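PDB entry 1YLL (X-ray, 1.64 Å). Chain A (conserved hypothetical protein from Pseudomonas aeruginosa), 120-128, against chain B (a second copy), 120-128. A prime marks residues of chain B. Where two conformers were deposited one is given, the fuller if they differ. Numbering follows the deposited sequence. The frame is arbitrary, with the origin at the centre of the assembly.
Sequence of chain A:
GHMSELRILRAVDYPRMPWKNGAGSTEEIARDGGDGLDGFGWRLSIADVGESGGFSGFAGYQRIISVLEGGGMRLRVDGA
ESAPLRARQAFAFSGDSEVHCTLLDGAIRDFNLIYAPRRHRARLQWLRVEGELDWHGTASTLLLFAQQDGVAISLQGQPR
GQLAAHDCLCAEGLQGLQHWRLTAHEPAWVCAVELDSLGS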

ATOM      1  N   HIS A 120      -3.844  19.082  20.037  1.00 24.65           N
ATOM      2  CA  HIS A 120      -4.030  18.558  18.683  1.00 22.77           C
ATOM      3  C   HIS A 120      -4.130  19.701  17.701  1.00 22.90           C
ATOM      4  O   HIS A 120      -4.930  20.612  17.933  1.00 27.50           O
ATOM      5  CB  HIS A 120      -5.337  17.747  18.571  1.00 25.20           C
ATOM      6  CG  HIS A 120      -5.305  16.426  19.265  1.00 26.73           C
ATOM      7  ND1 HIS A 120      -4.701  15.315  18.721  1.00 28.69           N
ATOM      8  CD2 HIS A 120      -5.803  16.036  20.461  1.00 27.44           C
ATOM      9  CE1 HIS A 120      -4.829  14.296  19.552  1.00 31.72           C
ATOM     10  NE2 HIS A 120      -5.494  14.707  20.614  1.00 31.02           N
ATOM     11  N   ARG A 121      -3.321  19.641  16.639  0.50 19.86           N
ATOM     12  CA  ARG A 121      -3.348  20.620  15.556  0.50 19.70           C
ATOM     13  C   ARG A 121      -4.505  20.079  14.704  0.50 16.73           C
ATOM     14  O   ARG A 121      -4.697  18.870  14.623  0.54 14.79           O
ATOM     15  CB  ARG A 121      -2.055  20.562  14.724  0.54 20.86           C
ATOM     16  CG  ARG A 121      -0.744  20.910  15.463  0.46 23.86           C
ATOM     17  CD  ARG A 121       0.469  20.768  14.524  0.52 24.98           C
ATOM     18  NE  ARG A 121       1.758  21.012  15.180  0.52 26.46           N
ATOM     19  CZ  ARG A 121       2.179  22.197  15.625  0.59 27.04           C
ATOM     20  NH1 ARG A 121       1.420  23.276  15.494  0.40 27.33           N
ATOM     21  NH2 ARG A 121       3.368  22.308  16.194  0.57 29.10           N
ATOM     22  N   ALA A 122      -5.310  20.959  14.118  1.00 17.76           N
ATOM     23  CA  ALA A 122      -6.405  20.495  13.256  1.00 15.54           C
ATOM     24  C   ALA A 122      -6.594  21.273  11.964  1.00 14.67           C
ATOM     25  O   ALA A 122      -6.253  22.453  11.878  1.00 14.24           O
ATOM     26  CB  ALA A 122      -7.730  20.550  14.031  1.00 16.06           C
ATOM     27  N   ARG A 123      -7.197  20.597  10.980  1.00 12.15           N
ATOM     28  CA  ARG A 123      -7.523  21.234   9.700  1.00 10.74           C
ATOM     29  C   ARG A 123      -8.845  20.597   9.287  1.00  9.59           C
ATOM     30  O   ARG A 123      -9.028  19.402   9.479  1.00 10.67           O
ATOM     31  CB  ARG A 123      -6.476  20.914   8.633  1.00  8.19           C
ATOM     32  CG  ARG A 123      -6.621  21.795   7.407  1.00 11.30           C
ATOM     33  CD  ARG A 123      -5.605  21.434   6.321  1.00  7.76           C
ATOM     34  NE  ARG A 123      -5.619  22.391   5.205  1.00  9.74           N
ATOM     35  CZ  ARG A 123      -6.519  22.379   4.228  1.00 10.69           C
ATOM     36  NH1 ARG A 123      -7.476  21.465   4.229  1.00 12.01           N
ATOM     37  NH2 ARG A 123      -6.451  23.294   3.260  1.00 11.66           N
ATOM     38  N   LEU A 124      -9.768  21.398   8.748  1.00  8.79           N
ATOM     39  CA  LEU A 124     -11.048  20.852   8.338  1.00  7.96           C
ATOM     40  C   LEU A 124     -11.418  21.519   7.032  1.00  9.69           C
ATOM     41  O   LEU A 124     -11.398  22.742   6.937  1.00  9.98           O
ATOM     42  CB  LEU A 124     -12.138  21.098   9.411  1.00  9.60           C
ATOM     43  CG  LEU A 124     -13.487  20.433   9.108  1.00  9.87           C
ATOM     44  CD1 LEU A 124     -14.253  20.106  10.397  1.00 11.58           C
ATOM     45  CD2 LEU A 124     -14.308  21.424   8.222  1.00  9.88           C
ATOM     46  N   GLN A 125     -11.700  20.727   6.008  1.00  8.34           N
ATOM     47  CA  GLN A 125     -12.106  21.371   4.758  1.00  8.45           C
ATOM     48  C   GLN A 125     -13.106  20.539   3.971  1.00  9.60           C
ATOM     49  O   GLN A 125     -12.867  19.348   3.750  1.00  9.66           O
ATOM     50  CB  GLN A 125     -10.906  21.623   3.845  1.00  8.84           C
ATOM     51  CG  GLN A 125     -11.299  22.334   2.545  1.00  9.94           C
ATOM     52  CD  GLN A 125     -10.138  22.841   1.732  1.00  9.25           C
ATOM     53  OE1 GLN A 125      -8.977  22.460   1.941  1.00 11.59           O
ATOM     54  NE2 GLN A 125     -10.447  23.683   0.739  1.00 11.04           N
ATOM     55  N   TRP A 126     -14.201  21.173   3.561  1.00  9.21           N
ATOM     56  CA  TRP A 126     -15.193  20.501   2.704  1.00 11.52           C
ATOM     57  C   TRP A 126     -14.663  20.547   1.261  1.00 11.02           C
ATOM     58  O   TRP A 126     -14.234  21.603   0.785  1.00 11.51           O
ATOM     59  CB  TRP A 126     -16.551  21.233   2.798  1.00 10.45           C
ATOM     60  CG  TRP A 126     -17.295  20.843   4.036  1.00 10.47           C
ATOM     61  CD1 TRP A 126     -17.387  21.539   5.217  1.00 10.06           C
ATOM     62  CD2 TRP A 126     -18.033  19.651   4.208  1.00 11.11           C
ATOM     63  NE1 TRP A 126     -18.153  20.832   6.119  1.00 11.42           N
ATOM     64  CE2 TRP A 126     -18.564  19.668   5.516  1.00 11.42           C
ATOM     65  CE3 TRP A 126     -18.303  18.548   3.373  1.00 12.98           C
ATOM     66  CZ2 TRP A 126     -19.358  18.623   6.014  1.00 13.67           C
ATOM     67  CZ3 TRP A 126     -19.077  17.514   3.857  1.00 14.55           C
ATOM     68  CH2 TRP A 126     -19.608  17.556   5.176  1.00 12.62           C
ATOM     69  N   LEU A 127     -14.715  19.412   0.553  1.00 10.62           N
ATOM     70  CA  LEU A 127     -14.166  19.347  -0.809  1.00 12.16           C
ATOM     71  C   LEU A 127     -15.191  18.612  -1.652  1.00 12.26           C
ATOM     72  O   LEU A 127     -15.782  17.663  -1.174  1.00 13.13           O
ATOM     73  CB  LEU A 127     -12.905  18.495  -0.807  1.00 13.21           C
ATOM     74  CG  LEU A 127     -11.729  19.028   0.030  1.00 13.58           C
ATOM     75  CD1 LEU A 127     -10.650  17.928   0.170  1.00 16.28           C
ATOM     76  CD2 LEU A 127     -11.137  20.267  -0.639  1.00 15.24           C
ATOM     77  N   ARG A 128     -15.360  19.043  -2.899  1.00 14.15           N
ATOM     78  CA  ARG A 128     -16.310  18.354  -3.765  1.00 13.11           C
ATOM     79  C   ARG A 128     -15.499  17.586  -4.797  1.00 13.75           C
ATOM     80  O   ARG A 128     -14.800  18.201  -5.632  1.00 15.33           O
ATOM     81  CB  ARG A 128     -17.251  19.350  -4.452  1.00 16.04           C
ATOM     82  CG  ARG A 128     -18.428  18.630  -5.096  1.00 18.73           C
ATOM     83  CD  ARG A 128     -19.524  19.563  -5.541  1.00 28.44           C
ATOM     84  NE  ARG A 128     -19.550  19.691  -6.990  1.00 35.41           N
ATOM     85  CZ  ARG A 128     -20.661  19.639  -7.715  1.00 39.76           C
ATOM     86  NH1 ARG A 128     -21.832  19.459  -7.116  1.00 41.80           N
ATOM     87  NH2 ARG A 128     -20.599  19.763  -9.033  1.00 41.28           N
TER
ATOM     88  N   HIS B 120       9.837  20.716   9.437  1.00 28.34           N
ATOM     89  CA  HIS B 120       8.525  21.201   9.090  1.00 26.34           C
ATOM     90  C   HIS B 120       7.626  20.082   8.622  1.00 23.74           C
ATOM     91  O   HIS B 120       8.073  19.157   7.952  1.00 25.49           O
ATOM     92  CB  HIS B 120       8.620  22.221   7.939  1.00 27.58           C
ATOM     93  CG  HIS B 120       9.426  23.438   8.255  1.00 28.17           C
ATOM     94  ND1 HIS B 120       8.873  24.573   8.805  1.00 31.23           N
ATOM     95  CD2 HIS B 120      10.743  23.705   8.084  1.00 30.66           C
ATOM     96  CE1 HIS B 120       9.814  25.490   8.959  1.00 30.12           C
ATOM     97  NE2 HIS B 120      10.957  24.987   8.530  1.00 30.53           N
ATOM     98  N   ARG B 121       6.368  20.174   9.038  1.00 21.92           N
ATOM     99  CA  ARG B 121       5.312  19.281   8.609  1.00 21.44           C
ATOM    100  C   ARG B 121       4.816  20.073   7.382  1.00 18.69           C
ATOM    101  O   ARG B 121       4.953  21.286   7.343  1.00 18.40           O
ATOM    102  CB  ARG B 121       4.212  19.203   9.654  1.00 24.98           C
ATOM    103  CG  ARG B 121       4.586  18.479  10.966  1.00 31.16           C
ATOM    104  CD  ARG B 121       3.322  17.892  11.580  1.00 38.45           C
ATOM    105  NE  ARG B 121       3.527  17.239  12.871  1.00 41.06           N
ATOM    106  CZ  ARG B 121       3.379  17.842  14.045  1.00 44.20           C
ATOM    107  NH1 ARG B 121       3.025  19.120  14.098  1.00 45.36           N
ATOM    108  NH2 ARG B 121       3.561  17.160  15.168  1.00 44.94           N
ATOM    109  N   ALA B 122       4.225  19.402   6.393  1.00 15.99           N
ATOM    110  CA  ALA B 122       3.817  20.102   5.178  1.00 14.75           C
ATOM    111  C   ALA B 122       2.554  19.554   4.559  1.00 13.49           C
ATOM    112  O   ALA B 122       2.258  18.385   4.693  1.00 13.73           O
ATOM    113  CB  ALA B 122       4.951  20.021   4.153  1.00 16.50           C
ATOM    114  N   ARG B 123       1.809  20.408   3.870  1.00 11.84           N
ATOM    115  CA  ARG B 123       0.610  19.959   3.182  1.00 11.08           C
ATOM    116  C   ARG B 123       0.590  20.801   1.897  1.00 10.98           C
ATOM    117  O   ARG B 123       0.961  21.968   1.909  1.00 11.02           O
ATOM    118  CB  ARG B 123      -0.636  20.256   4.004  1.00 12.38           C
ATOM    119  CG  ARG B 123      -1.908  19.638   3.429  1.00 11.30           C
ATOM    120  CD  ARG B 123      -3.153  20.093   4.228  1.00  9.99           C
ATOM    121  NE  ARG B 123      -4.309  19.292   3.837  1.00 12.40           N
ATOM    122  CZ  ARG B 123      -5.031  19.529   2.745  1.00 12.08           C
ATOM    123  NH1 ARG B 123      -4.707  20.552   1.953  1.00 11.08           N
ATOM    124  NH2 ARG B 123      -6.064  18.728   2.438  1.00 11.40           N
ATOM    125  N   LEU B 124       0.158  20.205   0.791  1.00 10.09           N
ATOM    126  CA  LEU B 124       0.126  20.963  -0.439  1.00  9.33           C
ATOM    127  C   LEU B 124      -1.076  20.492  -1.227  1.00  8.00           C
ATOM    128  O   LEU B 124      -1.260  19.315  -1.414  1.00  9.34           O
ATOM    129  CB  LEU B 124       1.405  20.737  -1.254  1.00  9.59           C
ATOM    130  CG  LEU B 124       1.548  21.460  -2.610  1.00 10.56           C
ATOM    131  CD1 LEU B 124       3.008  21.713  -3.017  1.00 11.63           C
ATOM    132  CD2 LEU B 124       0.845  20.616  -3.670  1.00 11.55           C
ATOM    133  N   GLN B 125      -1.917  21.424  -1.646  1.00  8.85           N
ATOM    134  CA  GLN B 125      -3.076  21.011  -2.434  1.00  8.19           C
ATOM    135  C   GLN B 125      -3.525  22.045  -3.453  1.00 10.92           C
ATOM    136  O   GLN B 125      -3.725  23.219  -3.108  1.00 10.56           O
ATOM    137  CB  GLN B 125      -4.282  20.742  -1.529  1.00  9.11           C
ATOM    138  CG  GLN B 125      -5.528  20.284  -2.310  1.00  8.61           C
ATOM    139  CD  GLN B 125      -6.639  19.783  -1.377  1.00 12.49           C
ATOM    140  OE1 GLN B 125      -6.615  20.002  -0.168  1.00 12.24           O
ATOM    141  NE2 GLN B 125      -7.630  19.134  -1.951  1.00 13.95           N
ATOM    142  N   TRP B 126      -3.700  21.595  -4.703  1.00 10.19           N
ATOM    143  CA  TRP B 126      -4.216  22.481  -5.740  1.00 10.96           C
ATOM    144  C   TRP B 126      -5.738  22.550  -5.533  1.00 10.96           C
ATOM    145  O   TRP B 126      -6.389  21.542  -5.294  1.00 10.52           O
ATOM    146  CB  TRP B 126      -3.887  21.934  -7.124  1.00 10.31           C
ATOM    147  CG  TRP B 126      -2.486  22.189  -7.507  1.00 10.54           C
ATOM    148  CD1 TRP B 126      -1.435  21.343  -7.424  1.00 12.73           C
ATOM    149  CD2 TRP B 126      -1.998  23.409  -8.025  1.00 11.66           C
ATOM    150  NE1 TRP B 126      -0.281  21.973  -7.873  1.00 11.66           N
ATOM    151  CE2 TRP B 126      -0.613  23.250  -8.248  1.00 13.00           C
ATOM    152  CE3 TRP B 126      -2.597  24.645  -8.332  1.00 12.65           C
ATOM    153  CZ2 TRP B 126       0.176  24.277  -8.761  1.00 12.50           C
ATOM    154  CZ3 TRP B 126      -1.822  25.648  -8.829  1.00 12.39           C
ATOM    155  CH2 TRP B 126      -0.450  25.472  -9.041  1.00 12.55           C
ATOM    156  N   LEU B 127      -6.283  23.756  -5.638  1.00 10.14           N
ATOM    157  CA  LEU B 127      -7.708  23.995  -5.431  1.00 13.33           C
ATOM    158  C   LEU B 127      -8.202  24.971  -6.488  1.00 12.42           C
ATOM    159  O   LEU B 127      -7.522  25.960  -6.782  1.00 13.35           O
ATOM    160  CB  LEU B 127      -7.943  24.643  -4.053  1.00 12.06           C
ATOM    161  CG  LEU B 127      -7.529  23.904  -2.768  1.00 10.36           C
ATOM    162  CD1 LEU B 127      -7.432  24.917  -1.585  1.00 14.59           C
ATOM    163  CD2 LEU B 127      -8.490  22.773  -2.478  1.00 14.34           C
ATOM    164  N   ARG B 128      -9.383  24.706  -7.051  1.00 14.51           N
ATOM    165  CA  ARG B 128      -9.942  25.641  -8.009  1.00 13.78           C
ATOM    166  C   ARG B 128     -11.012  26.446  -7.296  1.00 14.89           C
ATOM    167  O   ARG B 128     -12.041  25.897  -6.883  1.00 15.17           O
ATOM    168  CB  ARG B 128     -10.570  24.925  -9.204  1.00 17.86           C
ATOM    169  CG  ARG B 128     -10.690  25.845 -10.403  1.00 23.41           C
ATOM    170  CD  ARG B 128     -11.048  25.032 -11.625  1.00 27.79           C
ATOM    171  NE  ARG B 128     -12.461  25.098 -11.891  1.00 36.09           N
ATOM    172  CZ  ARG B 128     -12.980  25.796 -12.891  1.00 36.78           C
ATOM    173  NH1 ARG B 128     -12.179  26.470 -13.716  1.00 37.66           N
ATOM    174  NH2 ARG B 128     -14.290  25.843 -13.041  1.00 38.60           N
TER

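The two copies of this strand face each other across a gap bridged by side chains. The strand axes come no nearer than 9.8 Å and cross at 66°, so no backbone pairing joins them. No hydrogen bond passes from one stretch to the other. Because side chains alternate along a strand, Arg121, Arg123, Gln125 and Leu127 point their CA-to-CB bonds toward the partner, as do their primed counterparts, while the residues between them take no part in the contact. Each of the four meets its own equivalent, as expected where two copies pack about an approximate twofold axis.

The central interaction is a stack of like charges. The guanidinium of Arg123 lies flat on that of Arg123′, with centres 3.5 Å apart and planes inclined by only 2°; Arg123 CZ is 3.4 Å from Arg123′ NH1. A guanidinium is planar and poorly hydrated over its faces, so two can stack while their N-H groups, which lie in the plane, remain free to bond outward. Arginine suits the place for its reach as well: chi1 to chi3 are all t in both copies, and the extended chains span a backbone separation of 10.5 Å between Arg123 CA and Arg123′ CA.

Hydrogen bonds within each strand hold these stacked groups at their edges. Gln125 OE1 accepts from Arg123 NH1 at 2.9 Å and from Arg123 NH2 at 3.0 Å, and Gln125′ OE1 receives the same pair from Arg123′ NH1 and Arg123′ NH2 at 2.9 and 3.0 Å. Glutamine can offer a neutral carbonyl oxygen to both terminal nitrogens at once. Further bonds from Arg123 NE and Arg123′ NE elsewhere in the structure help satisfy the buried groups.

Apolar packing closes the far end. Leu127 CD2 meets Leu127′ CD2 at 4.1 Å, a van der Waals contact between branched side chains with no polar atoms to satisfy. The leucines also pack against the amides: Gln125 NE2 is 3.9 Å from Leu127′ CD2, and Leu127 CD1 is 3.9 Å from Gln125′ NE2.

At the other end, Arg121 NE lies 2.5 Å from Arg121′ NH1. Both atoms are donors, so this is a close approach of like charges and not a hydrogen bond. The groups meet edge to edge, near their planes, unlike the face-to-face Arg123 pair. Both residues are partly exposed, and a long, flexible, charged side chain suits a place where solvent can reach it. Arg121 was deposited in two conformers, so the short distance belongs to the conformer given here and need not hold for the other.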